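Local coordinates for peroxiredoxin 6 (Arenicola marina, PDB 2V2G), which probably reduces hydrogen peroxide and organic hydroperoxides to water and alcohols as a thiol-specific peroxidase, at residues 28-33 against 63-68; 35-40 against 68-73. The protein carries 1 engineered substitution. All coordinates share one frame; numbering follows the deposited sequence.

Contact 1 of 2, residues 28-33 against 63-68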
loop_
_atom_site.group_PDB
_atom_site.type_symbol
_atom_site.label_atom_id
_atom_site.label_comp_id
_atom_site.label_asym_id
_atom_site.label_seq_id
_atom_site.Cartn_x
_atom_site.Cartn_y
_atom_site.Cartn_z
ATOM N N GLY A 28 -14.771 -9.237 15.867
ATOM C CA GLY A 28 -16.042 -8.642 16.263
ATOM C C GLY A 28 -16.463 -7.461 15.383
ATOM O O GLY A 28 -16.079 -7.355 14.203
ATOM N N ASN A 29 -17.273 -6.570 15.976
ATOM C CA ASN A 29 -17.867 -5.444 15.244
ATOM C C ASN A 29 -16.901 -4.232 15.281
ATOM O O ASN A 29 -17.226 -3.188 15.858
ATOM C CB ASN A 29 -19.209 -5.126 15.896
ATOM C CG ASN A 29 -19.941 -3.996 15.268
ATOM O OD1 ASN A 29 -19.843 -3.777 14.070
ATOM N ND2 ASN A 29 -20.738 -3.257 16.098
ATOM N N SER A 30 -15.693 -4.453 14.808
ATOM C CA SER A 30 -14.590 -3.508 14.940
ATOM C C SER A 30 -13.792 -3.431 13.658
ATOM O O SER A 30 -13.682 -4.449 12.954
ATOM C CB SER A 30 -13.624 -3.985 16.016
ATOM O OG SER A 30 -12.640 -3.016 16.296
ATOM N N TRP A 31 -13.156 -2.251 13.432
ATOM C CA TRP A 31 -12.095 -2.112 12.447
ATOM C C TRP A 31 -10.898 -2.917 12.935
ATOM O O TRP A 31 -10.658 -3.030 14.142
ATOM C CB TRP A 31 -11.681 -0.644 12.274
ATOM C CG TRP A 31 -12.689 0.173 11.512
ATOM C CD1 TRP A 31 -13.801 0.758 11.987
ATOM C CD2 TRP A 31 -12.693 0.407 10.117
ATOM N NE1 TRP A 31 -14.490 1.380 10.972
ATOM C CE2 TRP A 31 -13.796 1.193 9.811
ATOM C CE3 TRP A 31 -11.820 0.054 9.080
ATOM C CZ2 TRP A 31 -14.069 1.600 8.463
ATOM C CZ3 TRP A 31 -12.113 0.471 7.773
ATOM C CH2 TRP A 31 -13.210 1.185 7.486
ATOM N N GLY A 32 -10.147 -3.445 11.995
ATOM C CA GLY A 32 -8.990 -4.251 12.280
ATOM C C GLY A 32 -7.876 -4.067 11.288
ATOM O O GLY A 32 -8.146 -3.767 10.139
ATOM N N VAL A 33 -6.653 -4.340 11.724
ATOM C CA VAL A 33 -5.485 -4.358 10.838
ATOM C C VAL A 33 -4.736 -5.661 11.092
ATOM O O VAL A 33 -4.267 -5.874 12.235
ATOM C CB VAL A 33 -4.495 -3.161 11.056
ATOM C CG1 VAL A 33 -3.180 -3.385 10.307
ATOM C CG2 VAL A 33 -5.176 -1.866 10.592
ATOM N N GLY A 63 -10.343 2.921 17.490
ATOM C CA GLY A 63 -11.123 1.691 17.540
ATOM C C GLY A 63 -10.618 0.595 16.635
ATOM O O GLY A 63 -11.393 -0.234 16.137
ATOM N N VAL A 64 -9.303 0.570 16.392
ATOM C CA VAL A 64 -8.713 -0.365 15.451
ATOM C C VAL A 64 -7.911 -1.455 16.162
ATOM O O VAL A 64 -6.992 -1.162 16.969
ATOM C CB VAL A 64 -7.763 0.359 14.410
ATOM C CG1 VAL A 64 -7.038 -0.663 13.574
ATOM C CG2 VAL A 64 -8.558 1.469 13.646
ATOM N N LYS A 65 -8.405 -2.668 16.018
ATOM C CA LYS A 65 -7.727 -3.848 16.609
ATOM C C LYS A 65 -6.559 -4.254 15.753
ATOM O O LYS A 65 -6.722 -4.479 14.552
ATOM C CB LYS A 65 -8.674 -5.047 16.725
ATOM C CG LYS A 65 -9.765 -4.812 17.724
ATOM C CD LYS A 65 -10.607 -6.073 18.013
ATOM C CE LYS A 65 -11.835 -5.798 18.850
ATOM N NZ LYS A 65 -12.534 -7.083 19.134
ATOM N N LEU A 66 -5.419 -4.488 16.377
ATOM C CA LEU A 66 -4.251 -4.975 15.685
ATOM C C LEU A 66 -3.929 -6.462 15.873
ATOM O O LEU A 66 -4.110 -6.997 16.972
ATOM C CB LEU A 66 -3.034 -4.202 16.222
ATOM C CG LEU A 66 -2.917 -2.717 15.925
ATOM C CD1 LEU A 66 -2.069 -1.983 17.041
ATOM C CD2 LEU A 66 -2.366 -2.548 14.524
ATOM N N ILE A 67 -3.399 -7.081 14.825
ATOM C CA ILE A 67 -2.963 -8.475 14.878
ATOM C C ILE A 67 -1.851 -8.764 13.874
ATOM O O ILE A 67 -1.967 -8.385 12.747
ATOM C CB ILE A 67 -4.147 -9.526 14.806
ATOM C CG1 ILE A 67 -3.660 -10.927 15.057
ATOM C CG2 ILE A 67 -4.904 -9.468 13.502
ATOM C CD1 ILE A 67 -4.816 -11.884 15.614
ATOM N N ALA A 68 -0.750 -9.335 14.399
ATOM C CA ALA A 68 0.428 -9.685 13.591
ATOM C C ALA A 68 0.404 -11.162 13.184
ATOM O O ALA A 68 -0.365 -11.938 13.708
ATOM C CB ALA A 68 1.680 -9.317 14.331
HETATM O O HOH W 1 -13.926 -0.020 15.370
#

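Contact 2 of 2, residues 35-40 against 68-73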
loop_
_atom_site.group_PDB
_atom_site.type_symbol
_atom_site.label_atom_id
_atom_site.label_comp_id
_atom_site.label_asym_id
_atom_site.label_seq_id
_atom_site.Cartn_x
_atom_site.Cartn_y
_atom_site.Cartn_z
ATOM N N PHE A 35 -1.436 -7.631 9.902
ATOM C CA PHE A 35 -0.184 -7.339 9.188
ATOM C C PHE A 35 0.764 -8.474 9.387
ATOM O O PHE A 35 0.772 -9.099 10.463
ATOM C CB PHE A 35 0.406 -6.018 9.624
ATOM C CG PHE A 35 0.818 -5.917 11.043
ATOM C CD1 PHE A 35 -0.127 -5.741 12.028
ATOM C CD2 PHE A 35 2.175 -5.878 11.363
ATOM C CE1 PHE A 35 0.260 -5.640 13.416
ATOM C CE2 PHE A 35 2.572 -5.720 12.691
ATOM C CZ PHE A 35 1.620 -5.589 13.700
ATOM N N SER A 36 1.498 -8.834 8.342
ATOM C CA SER A 36 2.423 -9.939 8.410
ATOM C C SER A 36 3.873 -9.456 8.344
ATOM O O SER A 36 4.183 -8.327 7.944
ATOM C CB SER A 36 2.181 -10.943 7.286
ATOM O OG SER A 36 2.465 -10.332 6.029
ATOM N N HIS A 37 4.773 -10.368 8.719
ATOM C CA HIS A 37 6.184 -10.207 8.534
ATOM C C HIS A 37 6.870 -11.545 8.243
ATOM O O HIS A 37 6.330 -12.610 8.542
ATOM C CB HIS A 37 6.849 -9.558 9.761
ATOM C CG HIS A 37 6.816 -10.432 10.980
ATOM N ND1 HIS A 37 5.708 -10.522 11.797
ATOM C CD2 HIS A 37 7.754 -11.246 11.525
ATOM C CE1 HIS A 37 5.955 -11.399 12.765
ATOM N NE2 HIS A 37 7.177 -11.877 12.609
ATOM N N PRO A 38 8.038 -11.507 7.575
ATOM C CA PRO A 38 8.631 -12.778 7.086
ATOM C C PRO A 38 9.088 -13.774 8.139
ATOM O O PRO A 38 8.761 -14.947 8.040
ATOM C CB PRO A 38 9.771 -12.307 6.163
ATOM C CG PRO A 38 9.433 -10.900 5.836
ATOM C CD PRO A 38 8.742 -10.324 7.019
ATOM N N ARG A 39 9.782 -13.300 9.179
ATOM C CA ARG A 39 10.411 -14.195 10.116
ATOM C C ARG A 39 10.642 -13.449 11.431
ATOM O O ARG A 39 11.049 -12.317 11.422
ATOM C CB ARG A 39 11.779 -14.695 9.556
ATOM C CG ARG A 39 12.239 -15.966 10.150
ATOM C CD ARG A 39 11.525 -17.039 9.456
ATOM N NE ARG A 39 11.723 -18.352 10.032
ATOM C CZ ARG A 39 12.737 -19.157 9.704
ATOM N NH1 ARG A 39 13.686 -18.762 8.844
ATOM N NH2 ARG A 39 12.818 -20.354 10.276
ATOM N N ASP A 40 10.403 -14.140 12.538
ATOM C CA ASP A 40 10.812 -13.657 13.866
ATOM C C ASP A 40 12.307 -13.581 13.934
ATOM O O ASP A 40 13.005 -14.263 13.174
ATOM C CB ASP A 40 10.289 -14.568 14.994
ATOM C CG ASP A 40 8.782 -14.618 15.062
ATOM O OD1 ASP A 40 8.092 -13.999 14.195
ATOM O OD2 ASP A 40 8.302 -15.352 15.979
ATOM N N ALA A 68 -0.750 -9.335 14.399
ATOM C CA ALA A 68 0.428 -9.685 13.591
ATOM C C ALA A 68 0.404 -11.162 13.184
ATOM O O ALA A 68 -0.365 -11.938 13.708
ATOM C CB ALA A 68 1.680 -9.317 14.331
ATOM N N LEU A 69 1.280 -11.532 12.242
ATOM C CA LEU A 69 1.327 -12.854 11.619
ATOM C C LEU A 69 2.661 -13.116 10.994
ATOM O O LEU A 69 3.186 -12.285 10.259
ATOM C CB LEU A 69 0.281 -12.985 10.567
ATOM C CG LEU A 69 0.161 -14.367 9.937
ATOM C CD1 LEU A 69 -1.305 -14.607 9.597
ATOM C CD2 LEU A 69 1.126 -14.562 8.724
ATOM N N SER A 70 3.244 -14.246 11.332
ATOM C CA SER A 70 4.278 -14.856 10.504
ATOM C C SER A 70 4.115 -16.393 10.506
ATOM O O SER A 70 3.275 -16.971 11.216
ATOM C CB SER A 70 5.680 -14.464 10.983
ATOM O OG SER A 70 6.145 -15.284 12.089
ATOM N N CYS A 71 4.935 -17.065 9.729
ATOM C CA CYS A 71 4.833 -18.546 9.670
ATOM C C CYS A 71 5.600 -19.237 10.810
ATOM O O CYS A 71 5.665 -20.442 10.875
ATOM C CB CYS A 71 5.206 -19.147 8.315
ATOM S SG CYS A 71 4.273 -18.425 6.913
ATOM N N ASP A 72 6.173 -18.460 11.716
ATOM C CA ASP A 72 6.873 -19.056 12.857
ATOM C C ASP A 72 5.899 -19.598 13.919
ATOM O O ASP A 72 4.708 -19.304 13.892
ATOM C CB ASP A 72 7.781 -18.005 13.492
ATOM C CG ASP A 72 8.891 -17.568 12.550
ATOM O OD1 ASP A 72 9.827 -18.383 12.323
ATOM O OD2 ASP A 72 8.783 -16.430 12.012
ATOM N N ASN A 73 6.429 -20.354 14.871
ATOM C CA ASN A 73 5.622 -20.928 15.919
ATOM C C ASN A 73 5.379 -19.970 17.095
ATOM O O ASN A 73 6.056 -18.942 17.247
ATOM C CB ASN A 73 6.160 -22.317 16.371
ATOM C CG ASN A 73 7.507 -22.248 17.090
ATOM O OD1 ASN A 73 7.802 -21.297 17.798
ATOM N ND2 ASN A 73 8.306 -23.278 16.932
HETATM O O HOH W 2 3.414 -9.150 11.332
HETATM O O HOH W 3 6.152 -15.540 7.537
HETATM O O HOH W 4 10.253 -21.325 12.188
#

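Contact 1 of 2, residues 28-33 against 63-68
Ser30 and Lys65 are brought together by their first torsions. Ser30 OG lies anti to its backbone N (chi1 -172°). Lys65 CG lies anti to its carbonyl carbon (chi1 -67°), and the chain beyond it is extended. The lysine methylenes therefore run alongside the serine, with Lys65 CE 3.8 Å from Ser30 CB and Lys65 CG 3.7 Å from Ser30 OG. Trp31 O is gripped twice, from opposite faces of its plane. Ser30 OG donates to it at 2.9 Å, and Lys65 N donates to Trp31 O at 3.0 Å. The parallel pairing continues with Val33 N to Lys65 O at 2.8 Å and Ile67 N to Val33 O. A water bridges the two segments, accepting from Trp31 N and donating to Gly63 O. Gly63 follows helix 56-61 with positive phi, in a Schellman motif. On the face that carries Trp31, Val33, Val64 and Leu66, the two valines cross obliquely. Val33 CG2 meets Val64 CG1 at 3.7 Å, and Leu66 CD2 reaches Val33 CB at 4.1 Å. Helix 153-168 packs on this face through Ile160 and Gln164 against Val64. The two strands are neighbours in the central sheet of the thioredoxin-like fold, joined by helices 43-54 and 56-61 in a beta-alpha-beta crossover. Lys65 NZ ends on the carbonyl oxygens of Trp26 and Leu27. Its positive charge would probably offset the partial negative charge at the C-terminal end of helix 23-27.

Contact 2 of 2, residues 35-40 against 68-73
Ser70 CB stands over one face of the His37 imidazole, offset toward the rim, 3.6 Å from the ring centroid in a CH-pi contact. In the ring plane, His37 NE2 donates to Asp40 OD1 at 2.8 Å, a nearly straight bond at 169°. The other ring nitrogen, ND1, is hydrogen-bonded to a water that donates to Phe35 O. Ser70 OG lies 3.1 Å from Asp40 OD1 and also within reach of Asp72 OD2, so the acceptor of its proton is not settled. Asp72 binds the loop through both oxygens. OD2 takes Asp40 N at 2.9 Å from above the carboxylate plane. OD1 offers its syn lone pair to Arg39 NE at 3.0 Å in a salt bridge, the guanidinium and carboxylate nearly coplanar. The arginine reaches this spot by a bend at chi2 (81°). His37 N is tied to Leu69 O at 2.9 Å, and Ala68 CB sits over one face of the Phe35 ring. These loops follow two parallel strands of the thioredoxin-like fold, where His37 lies beside the engineered Ser45, the predicted peroxidatic position. Pro38 is close to bound benzoic acid. An alanine in place of His37 would probably leave Asp40 OD1 without its imidazole donor and open a gap over Ser70 CB. Farther out, Trp80 meets the His37 ring with planes at about 40°, and His77 is hydrogen-bonded to Ser70 OG. Both come from helix 74-88, whose N-cap is Asn73.

Contacts 1 and 2 join the same parallel strands, 31-36 and 64-70, with centres about 17 Å apart. They share Ala68, and a probable hydrogen bond from Phe35 N to Ile67 O links them. Contact 1 is at the start of both strands and is only partly buried. Backbone pairing and aliphatic packing dominate there, and its lysine turns to a neighbouring helix end. Contact 2 is where the strands give way to loops, and it is buried. There side-chain bonds among histidine, serine, aspartate and arginine carry much of the contact. Contact 2 borders the predicted active site, whereas contact 1 lies away from it.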